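Local coordinates for rhamnosidase B (Bacillus sp., PDB 2OKX), which hydrolyses terminal alpha-L-rhamnose units from glycosides as a family 78 glycoside hydrolase, probably with inversion at the anomeric carbon, at residues A[98-103]-A[619-624]; A[142-147]-A[571-576]. All coordinates share one frame; numbering follows the deposited sequence.

Interaction 1: residues A[98-103]-A[619-624]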
ATOM      1  N   GLY A  98     -10.169   8.395  12.923  1.00 24.59           N
ATOM      2  CA  GLY A  98      -9.841   9.341  13.977  1.00 25.95           C
ATOM      3  C   GLY A  98      -8.346   9.605  14.028  1.00 26.96           C
ATOM      4  O   GLY A  98      -7.840  10.229  14.963  1.00 26.69           O
ATOM      5  N   VAL A  99      -7.639   9.124  13.010  1.00 26.51           N
ATOM      6  CA  VAL A  99      -6.190   9.279  12.913  1.00 25.00           C
ATOM      7  C   VAL A  99      -5.832   9.411  11.437  1.00 25.86           C
ATOM      8  O   VAL A  99      -6.359   8.675  10.602  1.00 25.62           O
ATOM      9  CB  VAL A  99      -5.462   8.042  13.492  1.00 25.47           C
ATOM     10  CG1 VAL A  99      -3.958   8.177  13.314  1.00 25.44           C
ATOM     11  CG2 VAL A  99      -5.809   7.876  14.961  1.00 25.51           C
ATOM     12  N   SER A 100      -4.950  10.347  11.110  1.00 23.00           N
ATOM     13  CA  SER A 100      -4.549  10.536   9.718  1.00 24.54           C
ATOM     14  C   SER A 100      -3.600   9.429   9.259  1.00 23.41           C
ATOM     15  O   SER A 100      -2.897   8.834  10.074  1.00 23.20           O
ATOM     16  CB  SER A 100      -3.855  11.895   9.540  1.00 25.58           C
ATOM     17  OG  SER A 100      -4.735  12.981   9.795  1.00 25.84           O
ATOM     18  N   ASN A 101      -3.599   9.139   7.956  1.00 24.38           N
ATOM     19  CA  ASN A 101      -2.688   8.141   7.395  1.00 22.24           C
ATOM     20  C   ASN A 101      -2.292   8.544   5.969  1.00 22.03           C
ATOM     21  O   ASN A 101      -2.509   9.690   5.572  1.00 22.01           O
ATOM     22  CB  ASN A 101      -3.286   6.719   7.436  1.00 19.07           C
ATOM     23  CG  ASN A 101      -4.623   6.601   6.715  1.00 20.16           C
ATOM     24  OD1 ASN A 101      -4.801   7.109   5.607  1.00 20.90           O
ATOM     25  ND2 ASN A 101      -5.565   5.899   7.339  1.00 21.42           N
ATOM     26  N   PHE A 102      -1.710   7.620   5.211  1.00 22.45           N
ATOM     27  CA  PHE A 102      -1.256   7.911   3.848  1.00 22.00           C
ATOM     28  C   PHE A 102      -2.349   7.954   2.778  1.00 22.18           C
ATOM     29  O   PHE A 102      -2.052   8.193   1.606  1.00 22.29           O
ATOM     30  CB  PHE A 102      -0.186   6.901   3.410  1.00 21.29           C
ATOM     31  CG  PHE A 102       1.123   7.008   4.154  1.00 22.43           C
ATOM     32  CD1 PHE A 102       1.177   7.483   5.463  1.00 22.32           C
ATOM     33  CD2 PHE A 102       2.295   6.519   3.577  1.00 21.67           C
ATOM     34  CE1 PHE A 102       2.375   7.459   6.191  1.00 24.37           C
ATOM     35  CE2 PHE A 102       3.494   6.487   4.291  1.00 24.36           C
ATOM     36  CZ  PHE A 102       3.534   6.956   5.606  1.00 25.43           C
ATOM     37  N   TYR A 103      -3.598   7.688   3.154  1.00 22.34           N
ATOM     38  CA  TYR A 103      -4.698   7.750   2.192  1.00 22.23           C
ATOM     39  C   TYR A 103      -5.979   8.302   2.809  1.00 23.56           C
ATOM     40  O   TYR A 103      -7.084   8.084   2.304  1.00 22.21           O
ATOM     41  CB  TYR A 103      -4.957   6.380   1.526  1.00 21.16           C
ATOM     42  CG  TYR A 103      -5.074   5.160   2.431  1.00 22.58           C
ATOM     43  CD1 TYR A 103      -6.100   5.047   3.374  1.00 21.01           C
ATOM     44  CD2 TYR A 103      -4.198   4.079   2.282  1.00 22.49           C
ATOM     45  CE1 TYR A 103      -6.254   3.886   4.140  1.00 20.04           C
ATOM     46  CE2 TYR A 103      -4.344   2.915   3.039  1.00 23.59           C
ATOM     47  CZ  TYR A 103      -5.376   2.824   3.964  1.00 22.90           C
ATOM     48  OH  TYR A 103      -5.532   1.667   4.698  1.00 21.67           O
ATOM     49  N   PRO A 619      -4.005  10.964  -1.737  1.00 24.77           N
ATOM     50  CA  PRO A 619      -4.109  12.177  -0.912  1.00 26.27           C
ATOM     51  C   PRO A 619      -3.615  11.710   0.451  1.00 26.64           C
ATOM     52  O   PRO A 619      -4.155  10.753   1.009  1.00 25.27           O
ATOM     53  CB  PRO A 619      -5.602  12.486  -0.937  1.00 24.86           C
ATOM     54  CG  PRO A 619      -6.215  11.117  -0.990  1.00 26.07           C
ATOM     55  CD  PRO A 619      -5.338  10.386  -1.988  1.00 25.60           C
ATOM     56  N   SER A 620      -2.586  12.369   0.980  1.00 25.31           N
ATOM     57  CA  SER A 620      -1.995  11.922   2.236  1.00 25.22           C
ATOM     58  C   SER A 620      -1.679  12.981   3.282  1.00 26.32           C
ATOM     59  O   SER A 620      -1.518  14.163   2.971  1.00 25.85           O
ATOM     60  CB  SER A 620      -0.712  11.146   1.921  1.00 23.72           C
ATOM     61  OG  SER A 620       0.008  10.821   3.094  1.00 24.10           O
ATOM     62  N   ALA A 621      -1.576  12.526   4.529  1.00 26.01           N
ATOM     63  CA  ALA A 621      -1.257  13.399   5.650  1.00 26.75           C
ATOM     64  C   ALA A 621       0.251  13.421   5.877  1.00 25.80           C
ATOM     65  O   ALA A 621       0.735  14.083   6.793  1.00 26.78           O
ATOM     66  CB  ALA A 621      -1.979  12.927   6.910  1.00 25.17           C
ATOM     67  N   TRP A 622       0.997  12.678   5.062  1.00 25.95           N
ATOM     68  CA  TRP A 622       2.453  12.682   5.184  1.00 24.17           C
ATOM     69  C   TRP A 622       2.971  13.677   4.155  1.00 25.73           C
ATOM     70  O   TRP A 622       2.984  13.391   2.959  1.00 23.25           O
ATOM     71  CB  TRP A 622       3.067  11.299   4.911  1.00 24.00           C
ATOM     72  CG  TRP A 622       4.594  11.302   4.951  1.00 24.68           C
ATOM     73  CD1 TRP A 622       5.398  12.241   5.549  1.00 23.30           C
ATOM     74  CD2 TRP A 622       5.482  10.306   4.412  1.00 23.99           C
ATOM     75  NE1 TRP A 622       6.721  11.890   5.417  1.00 23.45           N
ATOM     76  CE2 TRP A 622       6.804  10.709   4.725  1.00 24.54           C
ATOM     77  CE3 TRP A 622       5.291   9.113   3.699  1.00 23.71           C
ATOM     78  CZ2 TRP A 622       7.929   9.960   4.349  1.00 24.69           C
ATOM     79  CZ3 TRP A 622       6.410   8.365   3.325  1.00 23.23           C
ATOM     80  CH2 TRP A 622       7.712   8.794   3.652  1.00 25.22           C
ATOM     81  N   SER A 623       3.371  14.853   4.628  1.00 24.70           N
ATOM     82  CA  SER A 623       3.890  15.890   3.749  1.00 25.95           C
ATOM     83  C   SER A 623       5.313  15.494   3.397  1.00 25.76           C
ATOM     84  O   SER A 623       6.260  15.818   4.116  1.00 26.40           O
ATOM     85  CB  SER A 623       3.868  17.247   4.460  1.00 26.84           C
ATOM     86  OG  SER A 623       4.238  18.293   3.578  1.00 28.29           O
ATOM     87  N   SER A 624       5.447  14.777   2.287  1.00 25.28           N
ATOM     88  CA  SER A 624       6.738  14.291   1.827  1.00 24.43           C
ATOM     89  C   SER A 624       6.895  14.555   0.338  1.00 25.42           C
ATOM     90  O   SER A 624       5.935  14.447  -0.426  1.00 26.33           O
ATOM     91  CB  SER A 624       6.848  12.789   2.098  1.00 24.37           C
ATOM     92  OG  SER A 624       8.041  12.254   1.561  1.00 21.94           O
TER

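Interaction 2: residues A[142-147]-A[571-576]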
ATOM      1  N   PRO A 142      -5.154  -2.970  17.390  1.00 22.17           N
ATOM      2  CA  PRO A 142      -3.902  -2.469  16.812  1.00 22.05           C
ATOM      3  C   PRO A 142      -3.996  -1.563  15.590  1.00 22.87           C
ATOM      4  O   PRO A 142      -4.836  -1.761  14.708  1.00 21.77           O
ATOM      5  CB  PRO A 142      -3.128  -3.751  16.487  1.00 21.57           C
ATOM      6  CG  PRO A 142      -3.687  -4.754  17.445  1.00 20.79           C
ATOM      7  CD  PRO A 142      -5.159  -4.443  17.402  1.00 20.80           C
ATOM      8  N   ARG A 143      -3.124  -0.559  15.553  1.00 21.28           N
ATOM      9  CA  ARG A 143      -3.044   0.324  14.404  1.00 21.39           C
ATOM     10  C   ARG A 143      -2.418  -0.638  13.398  1.00 19.97           C
ATOM     11  O   ARG A 143      -1.464  -1.347  13.724  1.00 19.32           O
ATOM     12  CB  ARG A 143      -2.100   1.498  14.688  1.00 21.72           C
ATOM     13  CG  ARG A 143      -1.834   2.402  13.489  1.00 21.93           C
ATOM     14  CD  ARG A 143      -3.075   3.163  13.050  1.00 21.86           C
ATOM     15  NE  ARG A 143      -2.872   3.777  11.739  1.00 22.73           N
ATOM     16  CZ  ARG A 143      -2.112   4.844  11.509  1.00 23.02           C
ATOM     17  NH1 ARG A 143      -1.474   5.448  12.504  1.00 24.15           N
ATOM     18  NH2 ARG A 143      -1.960   5.289  10.269  1.00 22.10           N
ATOM     19  N   MET A 144      -2.958  -0.679  12.190  1.00 20.37           N
ATOM     20  CA  MET A 144      -2.460  -1.598  11.172  1.00 20.64           C
ATOM     21  C   MET A 144      -1.040  -1.292  10.708  1.00 20.61           C
ATOM     22  O   MET A 144      -0.180  -2.172  10.694  1.00 21.78           O
ATOM     23  CB  MET A 144      -3.407  -1.591   9.977  1.00 20.39           C
ATOM     24  CG  MET A 144      -3.184  -2.713   8.979  1.00 19.87           C
ATOM     25  SD  MET A 144      -4.597  -2.786   7.871  1.00 21.49           S
ATOM     26  CE  MET A 144      -3.899  -3.696   6.452  1.00 20.68           C
ATOM     27  N   ALA A 145      -0.804  -0.043  10.328  1.00 20.89           N
ATOM     28  CA  ALA A 145       0.506   0.382   9.851  1.00 21.51           C
ATOM     29  C   ALA A 145       0.533   1.899   9.810  1.00 21.35           C
ATOM     30  O   ALA A 145      -0.519   2.545   9.857  1.00 21.81           O
ATOM     31  CB  ALA A 145       0.760  -0.183   8.449  1.00 19.74           C
ATOM     32  N   CYS A 146       1.725   2.475   9.709  1.00 21.77           N
ATOM     33  CA  CYS A 146       1.820   3.928   9.657  1.00 22.30           C
ATOM     34  C   CYS A 146       1.050   4.462   8.455  1.00 22.42           C
ATOM     35  O   CYS A 146       0.571   5.596   8.472  1.00 22.94           O
ATOM     36  CB  CYS A 146       3.287   4.378   9.588  1.00 23.21           C
ATOM     37  SG  CYS A 146       4.201   3.894   8.091  1.00 24.72           S
ATOM     38  N   GLN A 147       0.905   3.631   7.424  1.00 22.98           N
ATOM     39  CA  GLN A 147       0.213   4.040   6.204  1.00 21.72           C
ATOM     40  C   GLN A 147      -1.289   3.788   6.197  1.00 22.10           C
ATOM     41  O   GLN A 147      -2.026   4.451   5.465  1.00 23.13           O
ATOM     42  CB  GLN A 147       0.798   3.316   4.975  1.00 22.86           C
ATOM     43  CG  GLN A 147       2.319   3.378   4.819  1.00 22.44           C
ATOM     44  CD  GLN A 147       3.022   2.214   5.487  1.00 24.75           C
ATOM     45  OE1 GLN A 147       2.413   1.464   6.249  1.00 24.38           O
ATOM     46  NE2 GLN A 147       4.316   2.062   5.210  1.00 24.26           N
ATOM     47  N   TYR A 571       1.651  -4.155   2.664  1.00 18.73           N
ATOM     48  CA  TYR A 571       2.135  -3.130   3.583  1.00 20.08           C
ATOM     49  C   TYR A 571       1.494  -1.748   3.543  1.00 21.95           C
ATOM     50  O   TYR A 571       1.189  -1.187   4.599  1.00 21.47           O
ATOM     51  CB  TYR A 571       3.655  -2.947   3.446  1.00 20.36           C
ATOM     52  CG  TYR A 571       4.459  -4.181   3.795  1.00 20.81           C
ATOM     53  CD1 TYR A 571       4.713  -5.164   2.840  1.00 20.80           C
ATOM     54  CD2 TYR A 571       4.913  -4.393   5.097  1.00 20.11           C
ATOM     55  CE1 TYR A 571       5.395  -6.332   3.172  1.00 20.85           C
ATOM     56  CE2 TYR A 571       5.592  -5.557   5.444  1.00 20.18           C
ATOM     57  CZ  TYR A 571       5.827  -6.524   4.480  1.00 21.27           C
ATOM     58  OH  TYR A 571       6.454  -7.698   4.827  1.00 20.29           O
ATOM     59  N   GLU A 572       1.261  -1.199   2.352  1.00 19.80           N
ATOM     60  CA  GLU A 572       0.741   0.164   2.283  1.00 20.19           C
ATOM     61  C   GLU A 572      -0.605   0.467   1.616  1.00 20.94           C
ATOM     62  O   GLU A 572      -1.421   1.188   2.198  1.00 18.61           O
ATOM     63  CB  GLU A 572       1.826   1.060   1.671  1.00 20.06           C
ATOM     64  CG  GLU A 572       3.238   0.680   2.133  1.00 19.17           C
ATOM     65  CD  GLU A 572       4.274   1.760   1.871  1.00 20.88           C
ATOM     66  OE1 GLU A 572       5.484   1.449   1.928  1.00 21.24           O
ATOM     67  OE2 GLU A 572       3.886   2.919   1.624  1.00 22.68           O
ATOM     68  N   GLN A 573      -0.838  -0.059   0.412  1.00 17.54           N
ATOM     69  CA  GLN A 573      -2.088   0.213  -0.303  1.00 18.70           C
ATOM     70  C   GLN A 573      -2.179   1.727  -0.532  1.00 20.24           C
ATOM     71  O   GLN A 573      -3.267   2.314  -0.524  1.00 21.09           O
ATOM     72  CB  GLN A 573      -3.294  -0.272   0.514  1.00 19.54           C
ATOM     73  CG  GLN A 573      -3.403  -1.794   0.633  1.00 19.47           C
ATOM     74  CD  GLN A 573      -4.386  -2.242   1.710  1.00 19.05           C
ATOM     75  OE1 GLN A 573      -5.421  -1.612   1.928  1.00 19.62           O
ATOM     76  NE2 GLN A 573      -4.069  -3.350   2.373  1.00 17.91           N
ATOM     77  N   VAL A 574      -1.018   2.340  -0.745  1.00 19.11           N
ATOM     78  CA  VAL A 574      -0.905   3.783  -0.956  1.00 19.33           C
ATOM     79  C   VAL A 574      -0.647   4.181  -2.407  1.00 19.43           C
ATOM     80  O   VAL A 574       0.122   3.528  -3.113  1.00 16.00           O
ATOM     81  CB  VAL A 574       0.246   4.365  -0.091  1.00 19.94           C
ATOM     82  CG1 VAL A 574       0.491   5.833  -0.440  1.00 20.75           C
ATOM     83  CG2 VAL A 574      -0.098   4.231   1.387  1.00 20.37           C
ATOM     84  N   PHE A 575      -1.291   5.259  -2.847  1.00 18.98           N
ATOM     85  CA  PHE A 575      -1.068   5.743  -4.196  1.00 19.84           C
ATOM     86  C   PHE A 575       0.228   6.548  -4.214  1.00 22.67           C
ATOM     87  O   PHE A 575       0.240   7.743  -3.900  1.00 21.33           O
ATOM     88  CB  PHE A 575      -2.240   6.612  -4.675  1.00 21.49           C
ATOM     89  CG  PHE A 575      -1.931   7.441  -5.902  1.00 21.89           C
ATOM     90  CD1 PHE A 575      -1.034   6.988  -6.869  1.00 20.63           C
ATOM     91  CD2 PHE A 575      -2.537   8.681  -6.084  1.00 22.13           C
ATOM     92  CE1 PHE A 575      -0.745   7.762  -7.998  1.00 22.89           C
ATOM     93  CE2 PHE A 575      -2.258   9.462  -7.207  1.00 23.03           C
ATOM     94  CZ  PHE A 575      -1.358   9.002  -8.164  1.00 23.43           C
ATOM     95  N   TRP A 576       1.322   5.875  -4.555  1.00 21.06           N
ATOM     96  CA  TRP A 576       2.613   6.533  -4.656  1.00 21.86           C
ATOM     97  C   TRP A 576       2.737   6.989  -6.103  1.00 23.61           C
ATOM     98  O   TRP A 576       2.578   6.198  -7.035  1.00 21.06           O
ATOM     99  CB  TRP A 576       3.744   5.573  -4.297  1.00 22.30           C
ATOM    100  CG  TRP A 576       3.977   5.436  -2.818  1.00 22.50           C
ATOM    101  CD1 TRP A 576       3.392   4.540  -1.965  1.00 22.78           C
ATOM    102  CD2 TRP A 576       4.914   6.182  -2.035  1.00 20.94           C
ATOM    103  NE1 TRP A 576       3.923   4.675  -0.699  1.00 21.89           N
ATOM    104  CE2 TRP A 576       4.860   5.675  -0.718  1.00 20.83           C
ATOM    105  CE3 TRP A 576       5.805   7.227  -2.322  1.00 21.85           C
ATOM    106  CZ2 TRP A 576       5.665   6.176   0.312  1.00 22.28           C
ATOM    107  CZ3 TRP A 576       6.607   7.726  -1.296  1.00 22.03           C
ATOM    108  CH2 TRP A 576       6.531   7.197   0.004  1.00 21.51           C
TER

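Interaction 1: residues A[98-103]-A[619-624]
F102 and W622 meet through their rings: F102 CE2 comes to 3.2 Å from W622 CE3, with the ring planes inclined at 40° and the F102 ring centroid 5.0 Å from that of the six-membered indole ring. W622 CB lies over one face of the phenyl ring, nearest CE1. W622 CG is anti to the backbone N (chi1 177°), and the second torsion then makes CE3 and CZ3 the indole atoms nearest F102 CE2 and CZ. A second tight point joins S100 CB to A621 CB, 3.4 Å apart and closer than usual for two carbons. Between these points A621 N donates to N101 O at 3.2 Å, the N-H...O angle being 161°. The two loops belong to different parts of the fold: 98-103 follows strand 87-96 in the N-terminal domain region, while 619-624 precedes helix 627-644 of the six-hairpin glycosidase domain, an alpha barrel. Each loop is shaped by its own turn. N101 OD1 accepts from Y103 N (2.8 Å) in an Asx turn, and S620 OG accepts from W622 N (2.9 Å) in an ST turn while also hydrogen-bonded to Q617. Side-chain packing is looser between P619 and the partly exposed Y103, where backbone meets backbone in a CA-H...O contact from Y103 CA to P619 O at 3.3 Å. The Y103 side chain starts away from 619-624 and its hydroxyl is hydrogen-bonded to Q148.

Interaction 2: residues A[142-147]-A[571-576]
Q147 lays its bent chain against the side chain of E572, crossing it obliquely, with Q147 CD 3.7 Å from E572 CG and the amide and carboxylate planes 28° apart. The bend is at chi2 (91°), which swings CD away from an extended course and toward the glutamate. Lower on the same side chain, Q147 CB packs on V574 CG2 at 3.8 Å. Contacts beyond this are slighter: A145 CB approaches Y571 O at 4.0 Å, and M144, extended beyond CG, brings CE to within 4.1 Å of Q573 NE2, the two side chains crossing at about a right angle. That Q573 amide nitrogen is hydrogen-bonded to the backbone oxygens of P569 and R502. The segment 142-147 runs between strands 130-133 and 153-155, whereas 571-576 leads into helix 577-590, so the contact sets the N-terminal domain region against the entry to a helix of the catalytic alpha barrel. E572 OE2 accepts from W576 NE1 at 2.9 Å; the oxygen sits close to the indole plane, but the donor reaches it from above the carboxylate plane. E572 OE1 forms a salt bridge with R858 and a hydrogen bond to a bound glycerol. Q147 therefore meets a carboxylate whose oxygens have other partners, and the glycerol, itself a polyol, is consistent with a pocket that could receive sugar hydroxyls.

From the N terminus the chain passes first through 98-103, then 142-147, and much later through 571-576 and 619-624. Interaction 2 closes a loop of more than 400 residues, and interaction 1 closes a larger one that encloses it, so the two nest without crossing. Both join loops of the N-terminal domain region to loops between helices of the six-hairpin glycosidase domain. Their centres lie about 10 Å apart and they touch directly: F102 N is probably hydrogen-bonded to Q147 O at 3.2 Å, and F102 CB packs on V574 CG2 at 3.4 Å. F102 thus touches both segments of interaction 2, making the two contacts one continuous buried interface.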